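Local coordinates for protein Abbfa_003403 (Acinetobacter baumannii, PDB 4ZXH) that probably builds a peptide product as a four-domain nonribosomal peptide synthetase, with condensation, adenylation, peptidyl carrier and thioesterase domains in one chain, at residues I978-L990 with L1010-F1022. Sequence-based numbering, arbitrary orientation.
Sequences IEIELCTTFEQIL and LAVKLVNHLKKAF
Leu982 and Leu1018 meet at about a right angle in the four-helix bundle of the peptidyl carrier domain, their CD2 methyls 3.6 Å apart. Here helix 977-990 runs roughly antiparallel to helix 1008-1022; their N-to-C directions over 978-990 and 1010-1022 are 142° apart. The same Leu982 CD2 lies in the plane of the Phe1022 ring, at its edge, 3.9 Å from CE2. One turn further along helix 977-990 and one turn back along its partner, Leu1014 holds CG anti to the backbone N (chi1 172°), which sends CD1 to the Thr985 methyl and CD2 to within 3.8 Å of Phe986 CE1. Behind this greasy seam, Val1037 of helix 1037-1046 touches both Leu982 and Phe986, while Leu1031 of helix 1028-1033 backs Leu1014.

The other flank is more polar and partly exposed to solvent. Bending at chi2 (101°) lays Glu981 CG 3.7 Å from Phe1022 CZ and swings OE2 against the Ala1021 methyl. Nearer the phosphopantetheine the packing is loose, Ile989 CG1 to Leu1010 CD2 4.4 Å. Between these ends His1017 ND1 makes van der Waals contact with Thr985 CG2 at 3.5 Å, while Thr985 OG1 donates to Glu981 O at 2.8 Å within its own helix.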
ATOM      1  N   ILE A 978      -3.799 -28.426   8.427  1.00 25.85           N
ATOM      2  CA  ILE A 978      -3.410 -27.082   8.824  1.00 23.93           C
ATOM      3  C   ILE A 978      -4.592 -26.120   8.708  1.00 27.11           C
ATOM      4  O   ILE A 978      -4.862 -25.328   9.608  1.00 30.50           O
ATOM      5  CB  ILE A 978      -2.241 -26.563   7.972  1.00 31.50           C
ATOM      6  CG1 ILE A 978      -0.908 -27.176   8.434  1.00 23.01           C
ATOM      7  CG2 ILE A 978      -2.194 -25.049   7.997  1.00 19.06           C
ATOM      8  CD1 ILE A 978       0.274 -26.759   7.583  1.00 22.17           C
ATOM      9  N   GLU A 979      -5.324 -26.192   7.611  1.00 23.05           N
ATOM     10  CA  GLU A 979      -6.442 -25.274   7.474  1.00 20.88           C
ATOM     11  C   GLU A 979      -7.579 -25.655   8.443  1.00 27.69           C
ATOM     12  O   GLU A 979      -8.288 -24.773   8.927  1.00 29.67           O
ATOM     13  CB  GLU A 979      -6.926 -25.229   6.022  1.00 19.26           C
ATOM     14  CG  GLU A 979      -5.854 -24.744   5.047  1.00 22.00           C
ATOM     15  CD  GLU A 979      -6.316 -24.753   3.607  1.00 26.63           C
ATOM     16  OE1 GLU A 979      -7.397 -25.315   3.319  1.00 29.21           O
ATOM     17  OE2 GLU A 979      -5.591 -24.198   2.759  1.00 37.19           O
ATOM     18  N   ILE A 980      -7.735 -26.944   8.760  1.00 24.51           N
ATOM     19  CA  ILE A 980      -8.723 -27.347   9.767  1.00 28.35           C
ATOM     20  C   ILE A 980      -8.416 -26.725  11.139  1.00 30.13           C
ATOM     21  O   ILE A 980      -9.308 -26.165  11.778  1.00 33.70           O
ATOM     22  CB  ILE A 980      -8.817 -28.882   9.892  1.00 19.84           C
ATOM     23  CG1 ILE A 980      -9.434 -29.448   8.611  1.00 20.93           C
ATOM     24  CG2 ILE A 980      -9.660 -29.269  11.083  1.00 20.65           C
ATOM     25  CD1 ILE A 980      -9.530 -30.967   8.573  1.00 21.49           C
ATOM     26  N   GLU A 981      -7.152 -26.773  11.563  1.00 24.70           N
ATOM     27  CA  GLU A 981      -6.757 -26.193  12.843  1.00 32.68           C
ATOM     28  C   GLU A 981      -6.907 -24.659  12.880  1.00 38.46           C
ATOM     29  O   GLU A 981      -7.313 -24.095  13.893  1.00 37.69           O
ATOM     30  CB  GLU A 981      -5.317 -26.574  13.179  1.00 37.81           C
ATOM     31  CG  GLU A 981      -4.826 -25.982  14.489  1.00 51.86           C
ATOM     32  CD  GLU A 981      -4.831 -26.969  15.651  1.00 65.65           C
ATOM     33  OE1 GLU A 981      -4.499 -28.159  15.432  1.00 68.81           O
ATOM     34  OE2 GLU A 981      -5.174 -26.546  16.784  1.00 71.96           O
ATOM     35  N   LEU A 982      -6.584 -23.977  11.788  1.00 38.75           N
ATOM     36  CA  LEU A 982      -6.744 -22.525  11.761  1.00 29.44           C
ATOM     37  C   LEU A 982      -8.220 -22.125  11.742  1.00 30.66           C
ATOM     38  O   LEU A 982      -8.606 -21.161  12.394  1.00 36.50           O
ATOM     39  CB  LEU A 982      -6.023 -21.916  10.559  1.00 25.50           C
ATOM     40  CG  LEU A 982      -4.501 -22.097  10.562  1.00 30.12           C
ATOM     41  CD1 LEU A 982      -3.871 -21.677   9.214  1.00 22.75           C
ATOM     42  CD2 LEU A 982      -3.890 -21.336  11.744  1.00 29.31           C
ATOM     43  N   CYS A 983      -9.051 -22.859  11.008  1.00 22.86           N
ATOM     44  CA  CYS A 983     -10.464 -22.513  10.956  1.00 24.35           C
ATOM     45  C   CYS A 983     -11.086 -22.652  12.323  1.00 27.68           C
ATOM     46  O   CYS A 983     -11.697 -21.710  12.821  1.00 38.35           O
ATOM     47  CB  CYS A 983     -11.229 -23.377   9.955  1.00 26.77           C
ATOM     48  SG  CYS A 983     -11.073 -22.825   8.269  1.00 46.12           S
ATOM     49  N   THR A 984     -10.925 -23.820  12.933  1.00 26.61           N
ATOM     50  CA  THR A 984     -11.389 -24.008  14.302  1.00 31.12           C
ATOM     51  C   THR A 984     -10.862 -22.918  15.249  1.00 27.83           C
ATOM     52  O   THR A 984     -11.581 -22.439  16.114  1.00 23.44           O
ATOM     53  CB  THR A 984     -10.985 -25.369  14.817  1.00 19.55           C
ATOM     54  OG1 THR A 984     -11.685 -26.347  14.057  1.00 50.74           O
ATOM     55  CG2 THR A 984     -11.405 -25.523  16.232  1.00 29.24           C
ATOM     56  N   THR A 985      -9.622 -22.489  15.059  1.00 26.31           N
ATOM     57  CA  THR A 985      -9.084 -21.474  15.950  1.00 29.23           C
ATOM     58  C   THR A 985      -9.718 -20.109  15.668  1.00 29.31           C
ATOM     59  O   THR A 985     -10.151 -19.420  16.598  1.00 28.32           O
ATOM     60  CB  THR A 985      -7.569 -21.384  15.861  1.00 27.36           C
ATOM     61  OG1 THR A 985      -7.006 -22.636  16.271  1.00 43.83           O
ATOM     62  CG2 THR A 985      -7.093 -20.392  16.821  1.00 23.04           C
ATOM     63  N   PHE A 986      -9.817 -19.728  14.400  1.00 26.03           N
ATOM     64  CA  PHE A 986     -10.562 -18.515  14.054  1.00 19.66           C
ATOM     65  C   PHE A 986     -11.978 -18.525  14.615  1.00 25.79           C
ATOM     66  O   PHE A 986     -12.404 -17.515  15.196  1.00 25.39           O
ATOM     67  CB  PHE A 986     -10.650 -18.318  12.554  1.00 23.92           C
ATOM     68  CG  PHE A 986      -9.453 -17.650  11.955  1.00 21.03           C
ATOM     69  CD1 PHE A 986      -8.170 -17.942  12.424  1.00 16.39           C
ATOM     70  CD2 PHE A 986      -9.608 -16.759  10.890  1.00 15.18           C
ATOM     71  CE1 PHE A 986      -7.046 -17.343  11.847  1.00 21.78           C
ATOM     72  CE2 PHE A 986      -8.501 -16.156  10.310  1.00 15.48           C
ATOM     73  CZ  PHE A 986      -7.213 -16.451  10.778  1.00 19.17           C
ATOM     74  N   GLU A 987     -12.698 -19.641  14.449  1.00 17.02           N
ATOM     75  CA  GLU A 987     -14.113 -19.742  14.854  1.00 25.78           C
ATOM     76  C   GLU A 987     -14.250 -19.491  16.342  1.00 34.28           C
ATOM     77  O   GLU A 987     -15.088 -18.697  16.819  1.00 25.61           O
ATOM     78  CB  GLU A 987     -14.695 -21.123  14.540  1.00 24.22           C
ATOM     79  CG  GLU A 987     -15.106 -21.309  13.075  1.00 35.33           C
ATOM     80  CD  GLU A 987     -15.527 -22.750  12.745  1.00 54.41           C
ATOM     81  OE1 GLU A 987     -15.591 -23.629  13.650  1.00 61.84           O
ATOM     82  OE2 GLU A 987     -15.799 -23.000  11.550  1.00 55.18           O
ATOM     83  N   GLN A 988     -13.360 -20.164  17.069  1.00 35.81           N
ATOM     84  CA  GLN A 988     -13.474 -20.295  18.513  1.00 33.32           C
ATOM     85  C   GLN A 988     -13.135 -18.923  19.184  1.00 43.02           C
ATOM     86  O   GLN A 988     -13.839 -18.434  20.078  1.00 44.83           O
ATOM     87  CB  GLN A 988     -12.540 -21.332  19.075  1.00 55.51           C
ATOM     88  CG  GLN A 988     -13.081 -22.602  19.128  1.00 78.75           C
ATOM     89  CD  GLN A 988     -13.078 -23.185  20.503  1.00 96.98           C
ATOM     90  OE1 GLN A 988     -12.341 -22.811  21.454  1.00100.56           O
ATOM     91  NE2 GLN A 988     -13.766 -24.248  20.571  1.00112.23           N
ATOM     92  N   ILE A 989     -12.106 -18.260  18.655  1.00 28.54           N
ATOM     93  CA  ILE A 989     -11.567 -16.987  19.183  1.00 35.76           C
ATOM     94  C   ILE A 989     -12.414 -15.730  18.781  1.00 34.39           C
ATOM     95  O   ILE A 989     -12.516 -14.748  19.522  1.00 38.56           O
ATOM     96  CB  ILE A 989     -10.090 -16.827  18.700  1.00 39.08           C
ATOM     97  CG1 ILE A 989      -9.339 -15.763  19.468  1.00 38.69           C
ATOM     98  CG2 ILE A 989     -10.041 -16.431  17.265  1.00 46.39           C
ATOM     99  CD1 ILE A 989      -9.130 -16.146  20.874  1.00 56.28           C
ATOM    100  N   LEU A 990     -13.084 -15.815  17.635  1.00 29.77           N
ATOM    101  CA  LEU A 990     -13.912 -14.728  17.100  1.00 25.01           C
ATOM    102  C   LEU A 990     -15.405 -14.897  17.369  1.00 27.99           C
ATOM    103  O   LEU A 990     -16.179 -13.992  17.081  1.00 30.46           O
ATOM    104  CB  LEU A 990     -13.746 -14.611  15.585  1.00 18.08           C
ATOM    105  CG  LEU A 990     -12.380 -14.296  15.009  1.00 21.81           C
ATOM    106  CD1 LEU A 990     -12.430 -14.494  13.511  1.00 24.35           C
ATOM    107  CD2 LEU A 990     -12.037 -12.877  15.329  1.00 18.68           C
ATOM    108  N   LEU A1010      -7.087  -9.421  20.300  1.00 30.83           N
ATOM    109  CA  LEU A1010      -7.403 -10.788  19.847  1.00 34.30           C
ATOM    110  C   LEU A1010      -6.275 -11.420  19.041  1.00 33.96           C
ATOM    111  O   LEU A1010      -5.964 -12.590  19.228  1.00 40.97           O
ATOM    112  CB  LEU A1010      -8.670 -10.823  18.992  1.00 34.20           C
ATOM    113  CG  LEU A1010     -10.013 -10.839  19.710  1.00 36.18           C
ATOM    114  CD1 LEU A1010     -11.071 -11.375  18.770  1.00 43.01           C
ATOM    115  CD2 LEU A1010      -9.933 -11.676  20.942  1.00 28.71           C
ATOM    116  N   ALA A1011      -5.675 -10.644  18.141  1.00 28.68           N
ATOM    117  CA  ALA A1011      -4.549 -11.118  17.346  1.00 25.98           C
ATOM    118  C   ALA A1011      -3.387 -11.590  18.220  1.00 32.78           C
ATOM    119  O   ALA A1011      -2.714 -12.561  17.877  1.00 32.94           O
ATOM    120  CB  ALA A1011      -4.080 -10.043  16.411  1.00 20.31           C
ATOM    121  N   VAL A1012      -3.147 -10.912  19.342  1.00 34.91           N
ATOM    122  CA  VAL A1012      -2.098 -11.351  20.254  1.00 34.06           C
ATOM    123  C   VAL A1012      -2.475 -12.689  20.878  1.00 35.73           C
ATOM    124  O   VAL A1012      -1.646 -13.583  20.979  1.00 34.38           O
ATOM    125  CB  VAL A1012      -1.824 -10.327  21.362  1.00 36.74           C
ATOM    126  CG1 VAL A1012      -1.045 -10.977  22.470  1.00 23.93           C
ATOM    127  CG2 VAL A1012      -1.067  -9.115  20.809  1.00 22.50           C
ATOM    128  N   LYS A1013      -3.740 -12.832  21.262  1.00 34.02           N
ATOM    129  CA  LYS A1013      -4.214 -14.079  21.841  1.00 30.25           C
ATOM    130  C   LYS A1013      -4.126 -15.197  20.822  1.00 35.19           C
ATOM    131  O   LYS A1013      -3.647 -16.285  21.125  1.00 39.27           O
ATOM    132  CB  LYS A1013      -5.650 -13.937  22.351  1.00 37.47           C
ATOM    133  CG  LYS A1013      -5.794 -12.968  23.539  1.00 50.10           C
ATOM    134  CD  LYS A1013      -7.235 -12.942  24.059  1.00 58.12           C
ATOM    135  CE  LYS A1013      -7.531 -11.720  24.941  1.00 56.57           C
ATOM    136  NZ  LYS A1013      -6.861 -11.752  26.262  1.00 59.00           N
ATOM    137  N   LEU A1014      -4.591 -14.922  19.608  1.00 37.52           N
ATOM    138  CA  LEU A1014      -4.563 -15.904  18.536  1.00 24.64           C
ATOM    139  C   LEU A1014      -3.157 -16.457  18.291  1.00 28.82           C
ATOM    140  O   LEU A1014      -2.938 -17.667  18.287  1.00 31.51           O
ATOM    141  CB  LEU A1014      -5.111 -15.289  17.256  1.00 25.88           C
ATOM    142  CG  LEU A1014      -4.962 -16.155  15.999  1.00 36.36           C
ATOM    143  CD1 LEU A1014      -5.582 -17.483  16.244  1.00 42.05           C
ATOM    144  CD2 LEU A1014      -5.649 -15.531  14.822  1.00 40.98           C
ATOM    145  N   VAL A1015      -2.205 -15.560  18.090  1.00 29.33           N
ATOM    146  CA  VAL A1015      -0.852 -15.959  17.769  1.00 27.64           C
ATOM    147  C   VAL A1015      -0.228 -16.777  18.882  1.00 34.10           C
ATOM    148  O   VAL A1015       0.491 -17.746  18.628  1.00 42.27           O
ATOM    149  CB  VAL A1015       0.016 -14.744  17.475  1.00 32.36           C
ATOM    150  CG1 VAL A1015       1.488 -15.101  17.598  1.00 40.74           C
ATOM    151  CG2 VAL A1015      -0.299 -14.213  16.067  1.00 20.37           C
ATOM    152  N   ASN A1016      -0.520 -16.419  20.122  1.00 36.09           N
ATOM    153  CA  ASN A1016       0.074 -17.145  21.236  1.00 41.60           C
ATOM    154  C   ASN A1016      -0.494 -18.557  21.343  1.00 44.70           C
ATOM    155  O   ASN A1016       0.199 -19.487  21.756  1.00 53.59           O
ATOM    156  CB  ASN A1016      -0.104 -16.362  22.536  1.00 47.46           C
ATOM    157  CG  ASN A1016       0.983 -15.306  22.726  1.00 52.49           C
ATOM    158  OD1 ASN A1016       2.089 -15.622  23.170  1.00 70.32           O
ATOM    159  ND2 ASN A1016       0.684 -14.058  22.361  1.00 39.69           N
ATOM    160  N   HIS A1017      -1.744 -18.720  20.929  1.00 46.91           N
ATOM    161  CA  HIS A1017      -2.346 -20.041  20.833  1.00 37.39           C
ATOM    162  C   HIS A1017      -1.726 -20.845  19.685  1.00 38.72           C
ATOM    163  O   HIS A1017      -1.346 -21.998  19.867  1.00 38.17           O
ATOM    164  CB  HIS A1017      -3.853 -19.935  20.641  1.00 22.53           C
ATOM    165  CG  HIS A1017      -4.525 -21.262  20.519  1.00 33.52           C
ATOM    166  ND1 HIS A1017      -5.002 -21.748  19.320  1.00 37.17           N
ATOM    167  CD2 HIS A1017      -4.774 -22.218  21.443  1.00 31.38           C
ATOM    168  CE1 HIS A1017      -5.530 -22.944  19.512  1.00 40.49           C
ATOM    169  NE2 HIS A1017      -5.400 -23.252  20.790  1.00 42.94           N
ATOM    170  N   LEU A1018      -1.621 -20.233  18.504  1.00 36.87           N
ATOM    171  CA  LEU A1018      -1.036 -20.911  17.343  1.00 36.45           C
ATOM    172  C   LEU A1018       0.408 -21.373  17.582  1.00 41.92           C
ATOM    173  O   LEU A1018       0.806 -22.418  17.066  1.00 47.32           O
ATOM    174  CB  LEU A1018      -1.091 -20.003  16.116  1.00 24.50           C
ATOM    175  CG  LEU A1018      -2.505 -19.851  15.574  1.00 29.07           C
ATOM    176  CD1 LEU A1018      -2.538 -18.931  14.361  1.00 17.76           C
ATOM    177  CD2 LEU A1018      -3.095 -21.234  15.255  1.00 21.79           C
ATOM    178  N   LYS A1019       1.185 -20.595  18.341  1.00 29.43           N
ATOM    179  CA  LYS A1019       2.524 -21.009  18.749  1.00 34.55           C
ATOM    180  C   LYS A1019       2.464 -22.342  19.483  1.00 41.97           C
ATOM    181  O   LYS A1019       3.221 -23.255  19.158  1.00 50.96           O
ATOM    182  CB  LYS A1019       3.197 -19.971  19.662  1.00 42.96           C
ATOM    183  CG  LYS A1019       3.801 -18.748  18.991  1.00 49.81           C
ATOM    184  CD  LYS A1019       4.513 -17.881  20.046  1.00 61.67           C
ATOM    185  CE  LYS A1019       4.918 -16.510  19.502  1.00 68.65           C
ATOM    186  NZ  LYS A1019       5.482 -15.595  20.538  1.00 68.38           N
ATOM    187  N   LYS A1020       1.590 -22.450  20.487  1.00 34.88           N
ATOM    188  CA  LYS A1020       1.432 -23.715  21.212  1.00 41.91           C
ATOM    189  C   LYS A1020       0.957 -24.861  20.299  1.00 49.45           C
ATOM    190  O   LYS A1020       1.470 -25.981  20.371  1.00 60.07           O
ATOM    191  CB  LYS A1020       0.452 -23.562  22.377  1.00 44.94           C
ATOM    192  CG  LYS A1020       1.097 -23.187  23.694  1.00 61.45           C
ATOM    193  CD  LYS A1020       0.102 -23.287  24.849  1.00 66.11           C
ATOM    194  N   ALA A1021      -0.012 -24.575  19.436  1.00 41.03           N
ATOM    195  CA  ALA A1021      -0.667 -25.607  18.645  1.00 48.23           C
ATOM    196  C   ALA A1021       0.258 -26.223  17.598  1.00 53.95           C
ATOM    197  O   ALA A1021       0.063 -27.368  17.183  1.00 54.57           O
ATOM    198  CB  ALA A1021      -1.938 -25.035  17.963  1.00 24.90           C
ATOM    199  N   PHE A1022       1.259 -25.463  17.166  1.00 56.28           N
ATOM    200  CA  PHE A1022       2.075 -25.869  16.024  1.00 50.46           C
ATOM    201  C   PHE A1022       3.535 -26.107  16.398  1.00 55.72           C
ATOM    202  O   PHE A1022       4.264 -26.779  15.660  1.00 56.27           O
ATOM    203  CB  PHE A1022       1.974 -24.824  14.893  1.00 39.77           C
ATOM    204  CG  PHE A1022       0.685 -24.904  14.108  1.00 39.90           C
ATOM    205  CD1 PHE A1022       0.299 -26.088  13.500  1.00 45.05           C
ATOM    206  CD2 PHE A1022      -0.132 -23.806  13.970  1.00 38.84           C
ATOM    207  CE1 PHE A1022      -0.881 -26.173  12.791  1.00 37.83           C
ATOM    208  CE2 PHE A1022      -1.312 -23.889  13.260  1.00 35.23           C
ATOM    209  CZ  PHE A1022      -1.688 -25.074  12.675  1.00 33.73           C
TER